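Local coordinates for capsid protein VP1 (Human polyomavirus 12, PDB 6Y5Z) that assembles into disulfide-linked pentamers that probably build the icosahedral T=7 shell of the virus and serve its attachment to host cells, at residues E60-Y65 with Q147-L152; H106-R111 with A251-H256; G139-H144 with T159-K164. All coordinates share one frame; numbering follows the deposited sequence.

In the fold
From the N terminus the chain runs through strand 9-26 into a long loop, where 60-65 leads up to strand 66-71; contact 1 ties this loop to 147-152, beyond strand 136-139. Next come 106-111, after strand 83-96, and their partner 251-256 in the turn between strands 237-250 and 257-276, so contact 2 spans more than half of the chain and crosses contact 1. Contact 3 is local: 139-144 and 159-164 belong to one excursion between strands 136-139 and 173-175, enclosed by contact 2 and interleaved with contact 1. Contacts 1 and 3 touch, Tyr148 CE2 lying 3.8 Å from Gln141 NE2; contact 2 stands apart, its centre about 35 Å from that of contact 3.

Contact 1 (E60-Y65 with Q147-L152); sequences EQMPYY and QYPEGL
Met62 and Tyr148 make a Met-aromatic contact at the ring edge. The sulfur lies practically in the ring plane, 5.1 Å from Met62 SD to the centroid of the Tyr148 ring, and its nearest neighbour is the rim carbon, with Met62 SD to Tyr148 CE1 at 3.8 Å. The apolar contacts continue through the methyl group: a bend at chi3 (-76°) turns Met62 CE off the line of the chain, toward Leu152 CD1 at 4.0 Å and the Pro149 ring, where Met62 CE to Pro149 CD is 4.1 Å. Leu152 also lies across the end of Tyr64, the two side chains at about a right angle. Both leucine methyls approach the hydroxyl from one side, Tyr64 OH being 3.5 Å from Leu152 CD1 and 3.5 Å from Leu152 CD2, while Tyr64 CE1 approaches Leu152 CD2 to 3.6 Å. The polar ends are served from outside the two segments: Tyr64 OH is hydrogen-bonded to Lys59 O, Tyr148 OH to Glu185 OE2. Met62 also packs on His106 of a neighbouring subunit, which brings this loop-to-loop junction to the pentamer interface. Its chemistry is therefore that of a small hydrophobic cluster, in which 60-65 and 147-152 are joined by van der Waals contacts of sulfur, methyls, ring carbons and one hydroxyl oxygen; Tyr64 OH is tied back to its own loop, Tyr148 OH to the loop that carries Glu185.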
loop_
_atom_site.group_PDB
_atom_site.type_symbol
_atom_site.label_atom_id
_atom_site.label_comp_id
_atom_site.label_asym_id
_atom_site.label_seq_id
_atom_site.Cartn_x
_atom_site.Cartn_y
_atom_site.Cartn_z
ATOM N N GLU D 60 15.015 25.549 -18.628
ATOM C CA GLU D 60 15.870 24.444 -18.119
ATOM C C GLU D 60 15.434 24.025 -16.704
ATOM O O GLU D 60 15.992 23.068 -16.193
ATOM C CB GLU D 60 17.349 24.835 -18.106
ATOM C CG GLU D 60 17.802 25.538 -19.380
ATOM C CD GLU D 60 17.302 26.976 -19.540
ATOM O OE1 GLU D 60 17.166 27.703 -18.524
ATOM O OE2 GLU D 60 17.027 27.363 -20.674
ATOM N N GLN D 61 14.495 24.733 -16.075
ATOM C CA GLN D 61 14.110 24.483 -14.654
ATOM C C GLN D 61 12.856 23.615 -14.563
ATOM O O GLN D 61 12.419 23.384 -13.414
ATOM C CB GLN D 61 13.952 25.825 -13.917
ATOM C CG GLN D 61 15.300 26.486 -13.663
ATOM C CD GLN D 61 15.220 27.837 -12.988
ATOM O OE1 GLN D 61 14.289 28.103 -12.244
ATOM N NE2 GLN D 61 16.217 28.670 -13.257
ATOM N N MET D 62 12.294 23.146 -15.680
ATOM C CA MET D 62 11.011 22.388 -15.710
ATOM C C MET D 62 11.200 21.068 -16.441
ATOM O O MET D 62 11.919 21.001 -17.435
ATOM C CB MET D 62 9.909 23.148 -16.449
ATOM C CG MET D 62 9.520 24.442 -15.782
ATOM S SD MET D 62 8.286 25.351 -16.721
ATOM C CE MET D 62 9.291 26.030 -18.044
ATOM N N PRO D 63 10.580 19.969 -15.960
ATOM C CA PRO D 63 10.572 18.721 -16.718
ATOM C C PRO D 63 9.557 18.696 -17.859
ATOM O O PRO D 63 8.533 19.374 -17.803
ATOM C CB PRO D 63 10.211 17.663 -15.658
ATOM C CG PRO D 63 9.392 18.449 -14.647
ATOM C CD PRO D 63 10.070 19.807 -14.597
ATOM N N TYR D 64 9.891 17.904 -18.868
ATOM C CA TYR D 64 9.144 17.793 -20.138
ATOM C C TYR D 64 8.767 16.340 -20.384
ATOM O O TYR D 64 9.436 15.435 -19.882
ATOM C CB TYR D 64 9.989 18.288 -21.318
ATOM C CG TYR D 64 10.379 19.732 -21.192
ATOM C CD1 TYR D 64 9.535 20.726 -21.663
ATOM C CD2 TYR D 64 11.527 20.113 -20.528
ATOM C CE1 TYR D 64 9.851 22.056 -21.503
ATOM C CE2 TYR D 64 11.851 21.445 -20.360
ATOM C CZ TYR D 64 10.990 22.424 -20.825
ATOM O OH TYR D 64 11.235 23.750 -20.630
ATOM N N TYR D 65 7.790 16.133 -21.256
ATOM C CA TYR D 65 7.518 14.801 -21.838
ATOM C C TYR D 65 8.656 14.431 -22.790
ATOM O O TYR D 65 9.134 15.289 -23.546
ATOM C CB TYR D 65 6.167 14.769 -22.549
ATOM C CG TYR D 65 4.987 14.802 -21.610
ATOM C CD1 TYR D 65 4.627 13.677 -20.882
ATOM C CD2 TYR D 65 4.256 15.954 -21.398
ATOM C CE1 TYR D 65 3.589 13.705 -19.973
ATOM C CE2 TYR D 65 3.197 15.990 -20.506
ATOM C CZ TYR D 65 2.850 14.862 -19.790
ATOM O OH TYR D 65 1.797 14.893 -18.927
ATOM N N GLN D 147 4.305 33.112 -17.080
ATOM C CA GLN D 147 4.884 33.566 -18.368
ATOM C C GLN D 147 5.910 32.520 -18.819
ATOM O O GLN D 147 7.031 32.497 -18.262
ATOM C CB GLN D 147 5.526 34.942 -18.177
ATOM C CG GLN D 147 4.577 35.962 -17.576
ATOM C CD GLN D 147 5.291 37.266 -17.304
ATOM O OE1 GLN D 147 6.083 37.739 -18.117
ATOM N NE2 GLN D 147 5.074 37.812 -16.121
ATOM N N TYR D 148 5.524 31.658 -19.746
ATOM C CA TYR D 148 6.397 30.564 -20.239
ATOM C C TYR D 148 7.431 31.156 -21.183
ATOM O O TYR D 148 7.156 32.127 -21.884
ATOM C CB TYR D 148 5.570 29.416 -20.821
ATOM C CG TYR D 148 4.918 28.634 -19.714
ATOM C CD1 TYR D 148 5.680 27.868 -18.844
ATOM C CD2 TYR D 148 3.559 28.751 -19.467
ATOM C CE1 TYR D 148 5.083 27.210 -17.773
ATOM C CE2 TYR D 148 2.946 28.090 -18.405
ATOM C CZ TYR D 148 3.721 27.332 -17.547
ATOM O OH TYR D 148 3.160 26.698 -16.474
ATOM N N PRO D 149 8.658 30.600 -21.187
ATOM C CA PRO D 149 9.731 31.072 -22.058
ATOM C C PRO D 149 9.447 30.715 -23.520
ATOM O O PRO D 149 8.649 29.835 -23.799
ATOM C CB PRO D 149 10.980 30.348 -21.540
ATOM C CG PRO D 149 10.451 29.124 -20.843
ATOM C CD PRO D 149 9.074 29.483 -20.325
ATOM N N GLU D 150 10.120 31.407 -24.436
ATOM C CA GLU D 150 10.016 31.143 -25.895
ATOM C C GLU D 150 10.592 29.757 -26.203
ATOM O O GLU D 150 11.480 29.295 -25.459
ATOM C CB GLU D 150 10.770 32.209 -26.702
ATOM N N GLY D 151 10.049 29.121 -27.239
ATOM C CA GLY D 151 10.563 27.874 -27.832
ATOM C C GLY D 151 9.981 26.626 -27.191
ATOM O O GLY D 151 10.570 25.534 -27.411
ATOM N N LEU D 152 8.936 26.785 -26.379
ATOM C CA LEU D 152 8.169 25.637 -25.803
ATOM C C LEU D 152 6.814 25.560 -26.479
ATOM O O LEU D 152 6.396 26.545 -27.115
ATOM C CB LEU D 152 7.993 25.819 -24.294
ATOM C CG LEU D 152 9.275 25.931 -23.481
ATOM C CD1 LEU D 152 8.948 25.968 -21.996
ATOM C CD2 LEU D 152 10.233 24.783 -23.778
#

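Contact 2 (H106-R111 with A251-H256); sequences HDYMTR and AGSGTH
Tyr108 lays one face of its ring over the backbone of Gly252, whose CA is 3.9 Å from the centroid of the Tyr108 ring and only 16° off the ring normal, a CH-pi contact. CG is anti to the backbone N (chi1 -180°), directing the side chain toward the turn, and the ring covers the Gly252-Ser253 peptide: Tyr108 CZ stands 3.4 Å from Gly252 C, and the hydroxyl beyond it reaches the next residue, Tyr108 OH to Ser253 CA being 3.3 Å. Ser253 adds its CB, 3.7 Å from Tyr108 OH. Gly252 has no CB on the side facing Tyr108 CE1, and the ring lies close against its backbone. Residues Ala251 to Gly254 form a type I beta turn, part of the connection between strands 237-250 and 257-276, and the loop 106-111 is joined to it by a single beta bridge, Met109 with Ala251. The backbone hydrogen bond here runs from Gly252 N to Tyr108 O, 3.0 Å; the same oxygen takes a CA-H...O contact from Ala251 CA at 3.5 Å. The CB of Met109 points away from the turn. One residue before the tyrosine, Asp107 OD1 accepts from Tyr108 N at 2.7 Å, the donor standing above the carboxylate plane. Tyr108 packs in addition on Thr50 of a neighbouring subunit, while Thr255 OG1 bonds to the backbone N of Asn114 in another.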
loop_
_atom_site.group_PDB
_atom_site.type_symbol
_atom_site.label_atom_id
_atom_site.label_comp_id
_atom_site.label_asym_id
_atom_site.label_seq_id
_atom_site.Cartn_x
_atom_site.Cartn_y
_atom_site.Cartn_z
ATOM N N HIS D 106 27.298 9.191 -1.396
ATOM C CA HIS D 106 28.670 9.706 -1.149
ATOM C C HIS D 106 28.939 10.925 -2.037
ATOM O O HIS D 106 29.996 11.532 -1.869
ATOM C CB HIS D 106 29.711 8.602 -1.347
ATOM C CG HIS D 106 29.785 8.131 -2.756
ATOM N ND1 HIS D 106 30.392 8.866 -3.737
ATOM C CD2 HIS D 106 29.300 7.017 -3.348
ATOM C CE1 HIS D 106 30.262 8.238 -4.883
ATOM N NE2 HIS D 106 29.590 7.106 -4.674
ATOM N N ASP D 107 28.049 11.241 -2.969
ATOM C CA ASP D 107 28.239 12.408 -3.870
ATOM C C ASP D 107 28.158 13.695 -3.049
ATOM O O ASP D 107 27.854 13.648 -1.835
ATOM C CB ASP D 107 27.205 12.443 -4.989
ATOM C CG ASP D 107 27.610 13.274 -6.202
ATOM O OD1 ASP D 107 28.772 13.844 -6.241
ATOM O OD2 ASP D 107 26.774 13.353 -7.111
ATOM N N TYR D 108 28.483 14.810 -3.693
ATOM C CA TYR D 108 28.494 16.146 -3.060
ATOM C C TYR D 108 27.040 16.557 -2.813
ATOM O O TYR D 108 26.405 17.130 -3.717
ATOM C CB TYR D 108 29.262 17.092 -3.976
ATOM C CG TYR D 108 29.373 18.500 -3.469
ATOM C CD1 TYR D 108 29.680 18.780 -2.152
ATOM C CD2 TYR D 108 29.187 19.554 -4.340
ATOM C CE1 TYR D 108 29.812 20.089 -1.709
ATOM C CE2 TYR D 108 29.321 20.863 -3.913
ATOM C CZ TYR D 108 29.625 21.130 -2.599
ATOM O OH TYR D 108 29.738 22.434 -2.202
ATOM N N MET D 109 26.545 16.220 -1.620
ATOM C CA MET D 109 25.114 16.223 -1.231
ATOM C C MET D 109 24.962 16.892 0.141
ATOM O O MET D 109 25.996 16.985 0.860
ATOM C CB MET D 109 24.628 14.768 -1.187
ATOM C CG MET D 109 24.650 14.128 -2.570
ATOM S SD MET D 109 24.596 12.314 -2.595
ATOM C CE MET D 109 22.853 12.005 -2.324
ATOM N N THR D 110 23.758 17.338 0.478
ATOM C CA THR D 110 23.374 17.764 1.845
ATOM C C THR D 110 23.685 16.613 2.799
ATOM O O THR D 110 23.452 15.459 2.433
ATOM C CB THR D 110 21.866 18.057 1.943
ATOM O OG1 THR D 110 21.582 19.112 1.030
ATOM C CG2 THR D 110 21.424 18.465 3.329
ATOM N N ARG D 111 24.056 16.928 4.027
ATOM C CA ARG D 111 24.371 15.907 5.031
ATOM C C ARG D 111 23.925 16.396 6.411
ATOM O O ARG D 111 23.975 17.611 6.652
ATOM C CB ARG D 111 25.868 15.728 4.810
ATOM C CG ARG D 111 26.517 14.745 5.743
ATOM C CD ARG D 111 28.005 14.896 5.531
ATOM N NE ARG D 111 28.496 13.620 5.923
ATOM C CZ ARG D 111 29.760 13.271 5.977
ATOM N NH1 ARG D 111 30.706 14.144 5.654
ATOM N NH2 ARG D 111 30.068 12.045 6.335
ATOM N N ALA D 251 22.275 19.350 -4.112
ATOM C CA ALA D 251 23.751 19.368 -4.106
ATOM C C ALA D 251 24.253 19.997 -2.810
ATOM O O ALA D 251 23.568 20.887 -2.239
ATOM C CB ALA D 251 24.274 20.138 -5.294
ATOM N N GLY D 252 25.478 19.653 -2.419
ATOM C CA GLY D 252 26.079 20.162 -1.177
ATOM C C GLY D 252 26.511 21.620 -1.272
ATOM O O GLY D 252 26.932 22.160 -0.235
ATOM N N SER D 253 26.364 22.238 -2.438
ATOM C CA SER D 253 26.722 23.653 -2.707
ATOM C C SER D 253 25.663 24.612 -2.147
ATOM O O SER D 253 25.904 25.846 -2.172
ATOM C CB SER D 253 26.934 23.859 -4.176
ATOM O OG SER D 253 25.799 23.425 -4.907
ATOM N N GLY D 254 24.512 24.114 -1.676
ATOM C CA GLY D 254 23.452 25.001 -1.168
ATOM C C GLY D 254 22.193 24.253 -0.806
ATOM O O GLY D 254 22.291 23.064 -0.447
ATOM N N THR D 255 21.055 24.945 -0.882
ATOM C CA THR D 255 19.714 24.365 -0.622
ATOM C C THR D 255 18.893 24.397 -1.900
ATOM O O THR D 255 17.726 23.921 -1.860
ATOM C CB THR D 255 19.025 25.079 0.535
ATOM O OG1 THR D 255 19.059 26.485 0.272
ATOM C CG2 THR D 255 19.698 24.729 1.841
ATOM N N HIS D 256 19.474 24.864 -3.005
ATOM C CA HIS D 256 18.806 24.800 -4.327
ATOM C C HIS D 256 18.625 23.344 -4.746
ATOM O O HIS D 256 19.529 22.524 -4.501
ATOM C CB HIS D 256 19.566 25.552 -5.423
ATOM C CG HIS D 256 19.276 27.017 -5.462
ATOM N ND1 HIS D 256 20.093 27.910 -4.831
ATOM C CD2 HIS D 256 18.297 27.729 -6.069
ATOM C CE1 HIS D 256 19.633 29.132 -5.032
ATOM N NE2 HIS D 256 18.527 29.057 -5.788
#

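Contact 3 (G139-H144 with T159-K164); sequences GIQQSH and TDVTAK
An ST turn at Thr162, where 159-164 bends into a 3-10 segment, provides the surface on which His144 lies: Thr162 OG1 accepts from Lys164 N, and the backbone between them passes over one face of the imidazole. Ala163 CA is 3.7 Å from His144 CG, and Ala163 CB makes a CH-pi contact, 4.3 Å from the centroid of the His144 ring and 20° off its normal. With chi1 at 76°, His144 CG sits between the backbone N and the carbonyl carbon. His144 CB is 3.3 Å from Thr162 O, the carbonyl of the peptide before Ala163. A water in the ring plane is hydrogen-bonded to His144 ND1 at 2.8 Å and donates to Val161 O, also at 2.8 Å, so it bridges the two segments at the ring edge. The other nitrogen, His144 NE2, is hydrogen-bonded to Thr38 OG1 of a neighbouring subunit. Both ring nitrogens thus have partners, which together fix the rotation of the imidazole. At the backbone of the histidine, Val161 CG1 packs 3.7 Å from His144 O and more loosely against the Gln141 amide. That amide is turned back on its own loop: Gln141 NE2 donates to Ser143 O at 3.0 Å, in the plane of the amide, bracing the backbone just before the histidine. Gln142, in the same bend, reaches Asp107 OD2 of the same neighbouring subunit. The contact closes a loop of 14 residues within the longer excursion between strands 136-139 and 173-175, adjacent members of a small antiparallel sheet: backbone hydrogen bonds join Gly139 to Ala172 and Ile140 to Thr186, next to strands 173-175 and 187-189, and the folded-back loop meets the neighbouring subunit.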
loop_
_atom_site.group_PDB
_atom_site.type_symbol
_atom_site.label_atom_id
_atom_site.label_comp_id
_atom_site.label_asym_id
_atom_site.label_seq_id
_atom_site.Cartn_x
_atom_site.Cartn_y
_atom_site.Cartn_z
ATOM N N GLY D 139 -4.434 20.752 -22.127
ATOM C CA GLY D 139 -3.762 21.778 -21.329
ATOM C C GLY D 139 -4.486 22.061 -20.035
ATOM O O GLY D 139 -5.712 22.048 -20.001
ATOM N N ILE D 140 -3.710 22.308 -18.988
ATOM C CA ILE D 140 -4.210 22.624 -17.626
ATOM C C ILE D 140 -2.997 23.113 -16.831
ATOM O O ILE D 140 -1.888 22.621 -17.061
ATOM C CB ILE D 140 -4.942 21.429 -16.988
ATOM C CG1 ILE D 140 -5.479 21.804 -15.607
ATOM C CG2 ILE D 140 -4.041 20.174 -16.974
ATOM C CD1 ILE D 140 -6.528 20.867 -15.068
ATOM N N GLN D 141 -3.186 24.123 -15.989
ATOM C CA GLN D 141 -2.065 24.793 -15.289
ATOM C C GLN D 141 -2.452 25.050 -13.840
ATOM O O GLN D 141 -3.641 25.296 -13.562
ATOM C CB GLN D 141 -1.722 26.137 -15.942
ATOM C CG GLN D 141 -1.320 25.984 -17.400
ATOM C CD GLN D 141 -0.940 27.263 -18.121
ATOM O OE1 GLN D 141 -0.809 27.235 -19.338
ATOM N NE2 GLN D 141 -0.738 28.373 -17.410
ATOM N N GLN D 142 -1.451 25.132 -12.971
ATOM C CA GLN D 142 -1.661 25.522 -11.556
ATOM C C GLN D 142 -2.002 27.021 -11.468
ATOM O O GLN D 142 -2.770 27.401 -10.571
ATOM C CB GLN D 142 -0.434 25.151 -10.721
ATOM C CG GLN D 142 -0.660 25.356 -9.224
ATOM C CD GLN D 142 0.273 24.483 -8.418
ATOM O OE1 GLN D 142 -0.088 23.375 -8.008
ATOM N NE2 GLN D 142 1.512 24.931 -8.304
ATOM N N SER D 143 -1.437 27.842 -12.362
ATOM C CA SER D 143 -1.626 29.307 -12.392
ATOM C C SER D 143 -1.731 29.777 -13.839
ATOM O O SER D 143 -0.812 29.493 -14.636
ATOM C CB SER D 143 -0.523 30.031 -11.685
ATOM O OG SER D 143 -0.607 31.429 -11.993
ATOM N N HIS D 144 -2.795 30.493 -14.157
ATOM C CA HIS D 144 -2.993 31.070 -15.504
ATOM C C HIS D 144 -2.007 32.221 -15.752
ATOM O O HIS D 144 -1.881 32.631 -16.917
ATOM C CB HIS D 144 -4.460 31.471 -15.695
ATOM C CG HIS D 144 -4.869 32.725 -15.008
ATOM N ND1 HIS D 144 -4.935 33.960 -15.669
ATOM C CD2 HIS D 144 -5.289 32.947 -13.737
ATOM C CE1 HIS D 144 -5.361 34.878 -14.816
ATOM N NE2 HIS D 144 -5.574 34.296 -13.615
ATOM N N THR D 159 -4.352 28.334 -27.695
ATOM C CA THR D 159 -5.596 29.004 -27.267
ATOM C C THR D 159 -5.277 30.207 -26.383
ATOM O O THR D 159 -4.132 30.395 -26.006
ATOM C CB THR D 159 -6.542 28.000 -26.595
ATOM O OG1 THR D 159 -7.860 28.555 -26.559
ATOM C CG2 THR D 159 -6.109 27.636 -25.189
ATOM N N ASP D 160 -6.296 31.020 -26.149
ATOM C CA ASP D 160 -6.271 32.168 -25.220
ATOM C C ASP D 160 -6.208 31.610 -23.796
ATOM O O ASP D 160 -7.120 30.857 -23.406
ATOM C CB ASP D 160 -7.535 33.012 -25.384
ATOM C CG ASP D 160 -7.659 33.684 -26.741
ATOM O OD1 ASP D 160 -6.650 34.248 -27.213
ATOM O OD2 ASP D 160 -8.776 33.653 -27.307
ATOM N N VAL D 161 -5.164 31.954 -23.064
ATOM C CA VAL D 161 -5.015 31.474 -21.659
ATOM C C VAL D 161 -5.740 32.436 -20.713
ATOM O O VAL D 161 -5.456 33.662 -20.711
ATOM C CB VAL D 161 -3.540 31.268 -21.313
ATOM C CG1 VAL D 161 -3.356 30.901 -19.854
ATOM C CG2 VAL D 161 -2.970 30.185 -22.210
ATOM N N THR D 162 -6.668 31.888 -19.944
ATOM C CA THR D 162 -7.460 32.623 -18.933
ATOM C C THR D 162 -7.480 31.771 -17.665
ATOM O O THR D 162 -6.918 30.671 -17.697
ATOM C CB THR D 162 -8.873 32.867 -19.467
ATOM O OG1 THR D 162 -9.573 31.621 -19.523
ATOM C CG2 THR D 162 -8.864 33.489 -20.844
ATOM N N ALA D 163 -8.194 32.219 -16.641
ATOM C CA ALA D 163 -8.352 31.440 -15.398
ATOM C C ALA D 163 -8.978 30.077 -15.712
ATOM O O ALA D 163 -8.776 29.161 -14.908
ATOM C CB ALA D 163 -9.175 32.230 -14.412
ATOM N N LYS D 164 -9.719 29.924 -16.813
ATOM C CA LYS D 164 -10.309 28.611 -17.183
ATOM C C LYS D 164 -9.229 27.521 -17.226
ATOM O O LYS D 164 -9.578 26.349 -16.993
ATOM C CB LYS D 164 -10.962 28.636 -18.571
ATOM C CG LYS D 164 -12.308 29.332 -18.667
ATOM C CD LYS D 164 -12.851 29.302 -20.082
ATOM C CE LYS D 164 -12.254 30.381 -20.970
HETATM O O HOH W 1 -4.405 34.777 -18.331
#